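Local coordinates for probable glutathione S-transferase 5 (Caenorhabditis elegans, PDB 1ZL9), which catalyses the conjugation of reduced glutathione to a wide range of hydrophobic electrophiles and may help detoxify reactive oxygen species produced during bacterial infection, at residues A[95-100]-A[132-137]; A[161-166]-A[183-188]. All coordinates share one frame; numbering follows the deposited sequence.

Contact 1 (A[95-100]-A[132-137]); sequences DQYKDY and EKFYGF. With GSH (glutathione), chain D.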
loop_
_atom_site.group_PDB
_atom_site.type_symbol
_atom_site.label_atom_id
_atom_site.label_comp_id
_atom_site.label_asym_id
_atom_site.label_seq_id
_atom_site.Cartn_x
_atom_site.Cartn_y
_atom_site.Cartn_z
ATOM N N ASP A 95 1.683 -4.976 2.433
ATOM C CA ASP A 95 1.490 -3.693 3.109
ATOM C C ASP A 95 2.282 -3.592 4.397
ATOM O O ASP A 95 2.765 -2.503 4.742
ATOM C CB ASP A 95 0.012 -3.439 3.367
ATOM C CG ASP A 95 -0.705 -2.934 2.098
ATOM O OD1 ASP A 95 -0.094 -2.988 0.986
ATOM O OD2 ASP A 95 -1.854 -2.428 2.143
ATOM N N GLN A 96 2.428 -4.695 5.136
ATOM C CA GLN A 96 3.300 -4.649 6.304
ATOM C C GLN A 96 4.759 -4.447 5.853
ATOM O O GLN A 96 5.549 -3.856 6.526
ATOM C CB GLN A 96 3.179 -5.934 7.148
ATOM C CG GLN A 96 3.884 -5.880 8.482
ATOM C CD GLN A 96 3.369 -4.870 9.428
ATOM O OE1 GLN A 96 4.128 -4.399 10.302
ATOM N NE2 GLN A 96 2.121 -4.541 9.332
ATOM N N TYR A 97 5.125 -5.034 4.721
ATOM C CA TYR A 97 6.423 -4.822 4.103
ATOM C C TYR A 97 6.684 -3.338 3.738
ATOM O O TYR A 97 7.775 -2.806 3.931
ATOM C CB TYR A 97 6.521 -5.727 2.856
ATOM C CG TYR A 97 7.801 -5.564 2.085
ATOM C CD1 TYR A 97 9.030 -5.665 2.719
ATOM C CD2 TYR A 97 7.802 -5.441 0.706
ATOM C CE1 TYR A 97 10.202 -5.512 2.043
ATOM C CE2 TYR A 97 9.058 -5.340 -0.028
ATOM C CZ TYR A 97 10.242 -5.383 0.694
ATOM O OH TYR A 97 11.510 -5.283 0.095
ATOM N N LYS A 98 5.691 -2.659 3.210
ATOM C CA LYS A 98 5.769 -1.205 3.058
ATOM C C LYS A 98 6.020 -0.477 4.351
ATOM O O LYS A 98 6.780 0.470 4.350
ATOM C CB LYS A 98 4.465 -0.619 2.510
ATOM C CG LYS A 98 4.415 -0.246 1.136
ATOM C CD LYS A 98 3.229 0.747 0.887
ATOM C CE LYS A 98 2.716 0.669 -0.562
ATOM N NZ LYS A 98 3.608 1.329 -1.529
ATOM N N ASP A 99 5.322 -0.845 5.438
ATOM C CA ASP A 99 5.555 -0.236 6.760
ATOM C C ASP A 99 7.005 -0.468 7.240
ATOM O O ASP A 99 7.637 0.421 7.727
ATOM C CB ASP A 99 4.567 -0.777 7.794
ATOM C CG ASP A 99 3.134 -0.341 7.539
ATOM O OD1 ASP A 99 2.915 0.593 6.729
ATOM O OD2 ASP A 99 2.156 -0.853 8.177
ATOM N N TYR A 100 7.528 -1.684 7.075
ATOM C CA TYR A 100 8.896 -1.989 7.412
ATOM C C TYR A 100 9.807 -1.102 6.592
ATOM O O TYR A 100 10.746 -0.505 7.117
ATOM C CB TYR A 100 9.202 -3.460 7.098
ATOM C CG TYR A 100 10.645 -3.804 6.814
ATOM C CD1 TYR A 100 11.596 -3.752 7.822
ATOM C CD2 TYR A 100 11.059 -4.225 5.553
ATOM C CE1 TYR A 100 12.964 -4.080 7.532
ATOM C CE2 TYR A 100 12.377 -4.560 5.279
ATOM C CZ TYR A 100 13.318 -4.516 6.270
ATOM O OH TYR A 100 14.636 -4.866 6.030
ATOM N N GLU A 132 14.043 -6.810 12.677
ATOM C CA GLU A 132 13.735 -7.917 13.602
ATOM C C GLU A 132 12.220 -8.025 13.852
ATOM O O GLU A 132 11.656 -9.127 13.916
ATOM C CB GLU A 132 14.527 -7.731 14.898
ATOM C CG GLU A 132 16.003 -8.005 14.588
ATOM C CD GLU A 132 16.964 -8.003 15.770
ATOM O OE1 GLU A 132 16.518 -7.778 16.908
ATOM O OE2 GLU A 132 18.184 -8.235 15.514
ATOM N N LYS A 133 11.537 -6.907 13.907
ATOM C CA LYS A 133 10.089 -6.951 14.057
ATOM C C LYS A 133 9.427 -7.587 12.824
ATOM O O LYS A 133 8.610 -8.485 12.935
ATOM C CB LYS A 133 9.586 -5.545 14.278
ATOM C CG LYS A 133 8.097 -5.340 14.220
ATOM C CD LYS A 133 7.707 -3.921 14.726
ATOM C CE LYS A 133 6.671 -3.198 13.869
ATOM N NZ LYS A 133 7.049 -1.650 13.652
ATOM N N PHE A 134 9.809 -7.122 11.636
ATOM C CA PHE A 134 9.138 -7.528 10.447
ATOM C C PHE A 134 9.472 -8.956 10.083
ATOM O O PHE A 134 8.605 -9.684 9.688
ATOM C CB PHE A 134 9.523 -6.577 9.264
ATOM C CG PHE A 134 8.912 -7.012 7.956
ATOM C CD1 PHE A 134 9.709 -7.413 6.891
ATOM C CD2 PHE A 134 7.511 -7.120 7.847
ATOM C CE1 PHE A 134 9.128 -7.824 5.692
ATOM C CE2 PHE A 134 6.928 -7.524 6.619
ATOM C CZ PHE A 134 7.778 -7.927 5.574
ATOM N N TYR A 135 10.740 -9.351 10.237
ATOM C CA TYR A 135 11.154 -10.721 9.929
ATOM C C TYR A 135 10.495 -11.729 10.908
ATOM O O TYR A 135 10.203 -12.842 10.545
ATOM C CB TYR A 135 12.677 -10.820 9.823
ATOM C CG TYR A 135 13.110 -10.553 8.396
ATOM C CD1 TYR A 135 12.894 -9.288 7.802
ATOM C CD2 TYR A 135 13.676 -11.569 7.610
ATOM C CE1 TYR A 135 13.187 -9.050 6.433
ATOM C CE2 TYR A 135 13.958 -11.373 6.264
ATOM C CZ TYR A 135 13.733 -10.101 5.657
ATOM O OH TYR A 135 14.054 -9.909 4.311
ATOM N N GLY A 136 10.157 -11.307 12.098
ATOM C CA GLY A 136 9.415 -12.184 13.011
ATOM C C GLY A 136 8.019 -12.420 12.464
ATOM O O GLY A 136 7.516 -13.540 12.518
ATOM N N PHE A 137 7.425 -11.397 11.850
ATOM C CA PHE A 137 6.143 -11.612 11.226
ATOM C C PHE A 137 6.277 -12.559 9.993
ATOM O O PHE A 137 5.391 -13.390 9.748
ATOM C CB PHE A 137 5.527 -10.317 10.781
ATOM C CG PHE A 137 5.223 -9.357 11.882
ATOM C CD1 PHE A 137 5.412 -8.013 11.687
ATOM C CD2 PHE A 137 4.656 -9.777 13.075
ATOM C CE1 PHE A 137 5.081 -7.080 12.744
ATOM C CE2 PHE A 137 4.328 -8.842 14.095
ATOM C CZ PHE A 137 4.552 -7.515 13.906
HETATM N N1 GSH D . -0.255 0.027 7.654
HETATM C CA1 GSH D . -1.172 0.011 8.742
HETATM C C1 GSH D . -2.578 -0.073 8.295
HETATM O O11 GSH D . -3.639 -0.791 8.822
HETATM O O12 GSH D . -2.935 0.658 7.246
HETATM C CB1 GSH D . -0.940 0.906 9.890
HETATM C CG1 GSH D . -1.635 0.309 11.124
HETATM C CD1 GSH D . -1.488 1.224 12.334
HETATM O OE1 GSH D . -0.545 2.182 12.289
HETATM N N2 GSH D . -2.266 1.064 13.391
HETATM C CA2 GSH D . -2.230 1.935 14.570
HETATM C C2 GSH D . -2.155 1.159 15.842
HETATM O O2 GSH D . -2.939 0.053 15.983
HETATM C CB2 GSH D . -3.508 2.742 14.557
HETATM S SG2 GSH D . -3.508 3.861 15.969
HETATM N N3 GSH D . -1.386 1.561 16.833
HETATM C CA3 GSH D . -1.410 0.958 18.143
HETATM C C3 GSH D . -0.209 0.105 18.439
HETATM O O31 GSH D . 0.797 -0.061 17.480
HETATM O O32 GSH D . -0.105 -0.530 19.578
#
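Tyr100 and Phe134 mark the nearest backbone approach, CA to CA 6.3 Å, between two antiparallel helix segments, 95-100 and 132-137, whose axes come within 10.2 Å of each other at 165°. Phe134 fills that gap. Its CG lies anti to the backbone N (chi1 176°), and the ring reaches across to helix 84-112. Tyr100 CB sits over one face of this ring, 4.1 Å from its centroid, a CH-pi contact. The two rings are nearly parallel, with planes 13° apart, but slid so far that they barely overlap. Phe134 CD1 lies over the rim of the Tyr100 ring. The far end of Phe134 meets Tyr97: Phe134 CE1 is 3.7 Å from Tyr97 CD1, and Phe134 CZ touches Tyr97 CA and CB. Gln96 runs past Phe134 in the opposite direction, with its CG 3.9 Å from Phe134 CD2. At the end of the same side chain, Gln96 OE1 lies 3.7 Å from Phe137 CE1, the amide and ring planes nearly perpendicular. Phe137 also meets Phe50 of the second subunit edge-to-face. Asp99 OD2 accepts a hydrogen bond from N1 of glutathione at 2.6 Å. That glutathione is also bound by Trp39 and Ser66 of the second subunit. The chemistry is therefore divided: an aromatic cluster joins the helices by apolar contact, while Asp99 offers a carboxylate that probably favours a protonated glutathione amino group.

Contact 2 (A[161-166]-A[183-188]); sequences AIAQHS and KAHAEK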
loop_
_atom_site.group_PDB
_atom_site.type_symbol
_atom_site.label_atom_id
_atom_site.label_comp_id
_atom_site.label_asym_id
_atom_site.label_seq_id
_atom_site.Cartn_x
_atom_site.Cartn_y
_atom_site.Cartn_z
ATOM N N ALA A 161 9.379 -10.726 -3.830
ATOM C CA ALA A 161 9.848 -9.470 -3.235
ATOM C C ALA A 161 10.658 -9.736 -1.958
ATOM O O ALA A 161 11.770 -9.181 -1.775
ATOM C CB ALA A 161 8.699 -8.450 -2.982
ATOM N N ILE A 162 10.159 -10.617 -1.110
ATOM C CA ILE A 162 10.834 -10.838 0.153
ATOM C C ILE A 162 12.143 -11.601 -0.070
ATOM O O ILE A 162 13.154 -11.311 0.534
ATOM C CB ILE A 162 9.882 -11.604 1.132
ATOM C CG1 ILE A 162 8.675 -10.712 1.575
ATOM C CG2 ILE A 162 10.618 -12.120 2.301
ATOM C CD1 ILE A 162 9.046 -9.386 2.203
ATOM N N ALA A 163 12.123 -12.634 -0.907
ATOM C CA ALA A 163 13.358 -13.332 -1.237
ATOM C C ALA A 163 14.419 -12.438 -1.817
ATOM O O ALA A 163 15.584 -12.561 -1.473
ATOM C CB ALA A 163 13.132 -14.496 -2.198
ATOM N N GLN A 164 14.027 -11.477 -2.632
ATOM C CA GLN A 164 15.019 -10.584 -3.234
ATOM C C GLN A 164 15.608 -9.609 -2.165
ATOM O O GLN A 164 16.806 -9.327 -2.138
ATOM C CB GLN A 164 14.364 -9.779 -4.358
ATOM C CG GLN A 164 15.389 -8.892 -5.110
ATOM C CD GLN A 164 16.613 -9.638 -5.622
ATOM O OE1 GLN A 164 17.763 -9.430 -5.145
ATOM N NE2 GLN A 164 16.389 -10.526 -6.551
ATOM N N HIS A 165 14.766 -9.165 -1.260
ATOM C CA HIS A 165 15.225 -8.297 -0.124
ATOM C C HIS A 165 16.203 -9.079 0.782
ATOM O O HIS A 165 17.308 -8.642 1.066
ATOM C CB HIS A 165 14.027 -7.749 0.676
ATOM C CG HIS A 165 14.426 -6.800 1.781
ATOM N ND1 HIS A 165 15.468 -7.052 2.622
ATOM C CD2 HIS A 165 13.971 -5.588 2.148
ATOM C CE1 HIS A 165 15.597 -6.071 3.499
ATOM N NE2 HIS A 165 14.713 -5.172 3.232
ATOM N N SER A 166 15.812 -10.302 1.155
ATOM C CA SER A 166 16.652 -11.166 1.934
ATOM C C SER A 166 18.001 -11.472 1.261
ATOM O O SER A 166 18.990 -11.452 1.934
ATOM C CB SER A 166 15.956 -12.465 2.294
ATOM O OG SER A 166 14.806 -12.257 3.082
ATOM N N LYS A 183 16.434 -17.110 5.284
ATOM C CA LYS A 183 17.531 -17.476 4.425
ATOM C C LYS A 183 17.183 -18.702 3.616
ATOM O O LYS A 183 17.510 -18.720 2.453
ATOM C CB LYS A 183 18.827 -17.687 5.220
ATOM C CG LYS A 183 19.952 -18.300 4.414
ATOM C CD LYS A 183 21.184 -18.501 5.263
ATOM C CE LYS A 183 22.312 -19.292 4.494
ATOM N NZ LYS A 183 23.221 -18.268 3.887
ATOM N N ALA A 184 16.535 -19.724 4.220
ATOM C CA ALA A 184 16.058 -20.859 3.457
ATOM C C ALA A 184 15.015 -20.416 2.410
ATOM O O ALA A 184 15.044 -20.884 1.247
ATOM C CB ALA A 184 15.487 -21.954 4.340
ATOM N N HIS A 185 14.097 -19.540 2.804
ATOM C CA HIS A 185 13.077 -19.046 1.844
ATOM C C HIS A 185 13.708 -18.367 0.662
ATOM O O HIS A 185 13.338 -18.686 -0.492
ATOM C CB HIS A 185 12.079 -18.161 2.539
ATOM C CG HIS A 185 11.211 -17.346 1.635
ATOM N ND1 HIS A 185 9.929 -17.714 1.291
ATOM C CD2 HIS A 185 11.421 -16.133 1.077
ATOM C CE1 HIS A 185 9.409 -16.780 0.501
ATOM N NE2 HIS A 185 10.296 -15.809 0.361
ATOM N N ALA A 186 14.712 -17.521 0.908
ATOM C CA ALA A 186 15.402 -16.816 -0.174
ATOM C C ALA A 186 16.075 -17.801 -1.129
ATOM O O ALA A 186 15.990 -17.657 -2.331
ATOM C CB ALA A 186 16.445 -15.864 0.351
ATOM N N GLU A 187 16.768 -18.773 -0.566
ATOM C CA GLU A 187 17.430 -19.789 -1.379
ATOM C C GLU A 187 16.453 -20.572 -2.214
ATOM O O GLU A 187 16.757 -20.863 -3.391
ATOM C CB GLU A 187 18.276 -20.736 -0.504
ATOM C CG GLU A 187 19.404 -19.939 0.138
ATOM C CD GLU A 187 20.095 -20.691 1.300
ATOM O OE1 GLU A 187 21.204 -20.262 1.690
ATOM O OE2 GLU A 187 19.530 -21.678 1.821
ATOM N N LYS A 188 15.307 -20.981 -1.628
ATOM C CA LYS A 188 14.269 -21.707 -2.362
ATOM C C LYS A 188 13.664 -20.876 -3.560
ATOM O O LYS A 188 13.489 -21.368 -4.691
ATOM C CB LYS A 188 13.114 -22.059 -1.385
ATOM C CG LYS A 188 11.864 -22.720 -1.999
ATOM C CD LYS A 188 10.749 -22.905 -0.941
ATOM C CE LYS A 188 9.521 -23.529 -1.505
ATOM N NZ LYS A 188 9.802 -24.782 -2.288
#
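Ala163 and Ala186 bring helix segments 161-166 and 183-188 together, with their CA atoms only 4.2 Å apart. The axes approach to 8.4 Å and cross steeply, at -111°. Small residues at the crossing permit this closeness. Ala163 CB rests directly on the backbone of the other helix, 3.8 Å from Ala186 CA. The two methyl groups are farther apart than that, so each lies against the opposite helix rather than meeting tip to tip. Ala186 CB rests against both Ala163 O and Ser166 CB, 3.9 Å from the latter. Ser166 thus gives its methylene to the contact. Its hydroxyl has a polar partner in Tyr135 OH of helix 119-145.

His185 extends the contact toward the start of segment 161-166. Its CG is anti to the backbone N (chi1 166°), which brings the imidazole alongside Ala163. The ring presents its edge there: Ala163 N lies near the ring plane, 3.9 Å from His185 NE2. Ile162 CG2 touches the same nitrogen at 4.2 Å. The imidazole is buried, and each nitrogen lies near a backbone carbonyl, NE2 near Asp159 O and ND1 near Gly148 O. These are weak hydrogen bonds at best, and a neutral imidazole could donate only one of them. They place His185 beside the start of helix 157-171 and the loop after helix 119-145.

The crossing lies inside the all-helical C-terminal domain, away from the glutathione site. Ile162 also packs on Phe134 and Leu138 of helix 119-145, and His185 on Leu142. Helix 157-171 therefore touches both helix 119-145 and helix 180-191.

Both contacts belong to the helical C-terminal domain, and their centres are 14 Å apart. They come in series along the chain: contact 1 joins helices 84-112 and 119-145, then contact 2 joins helices 157-171 and 180-191. They share no helix, but they touch directly. Tyr135 OH of contact 1 and Ser166 OG of contact 2 form a probable hydrogen bond at 2.8 Å. Tyr97 and Tyr100 also pack against His165. Helix 157-171, which takes part in contact 2, thus also touches both helices of contact 1. Contact 1 faces the second subunit and glutathione, whereas contact 2 lies away from the annotated sites and is touched by no other chain.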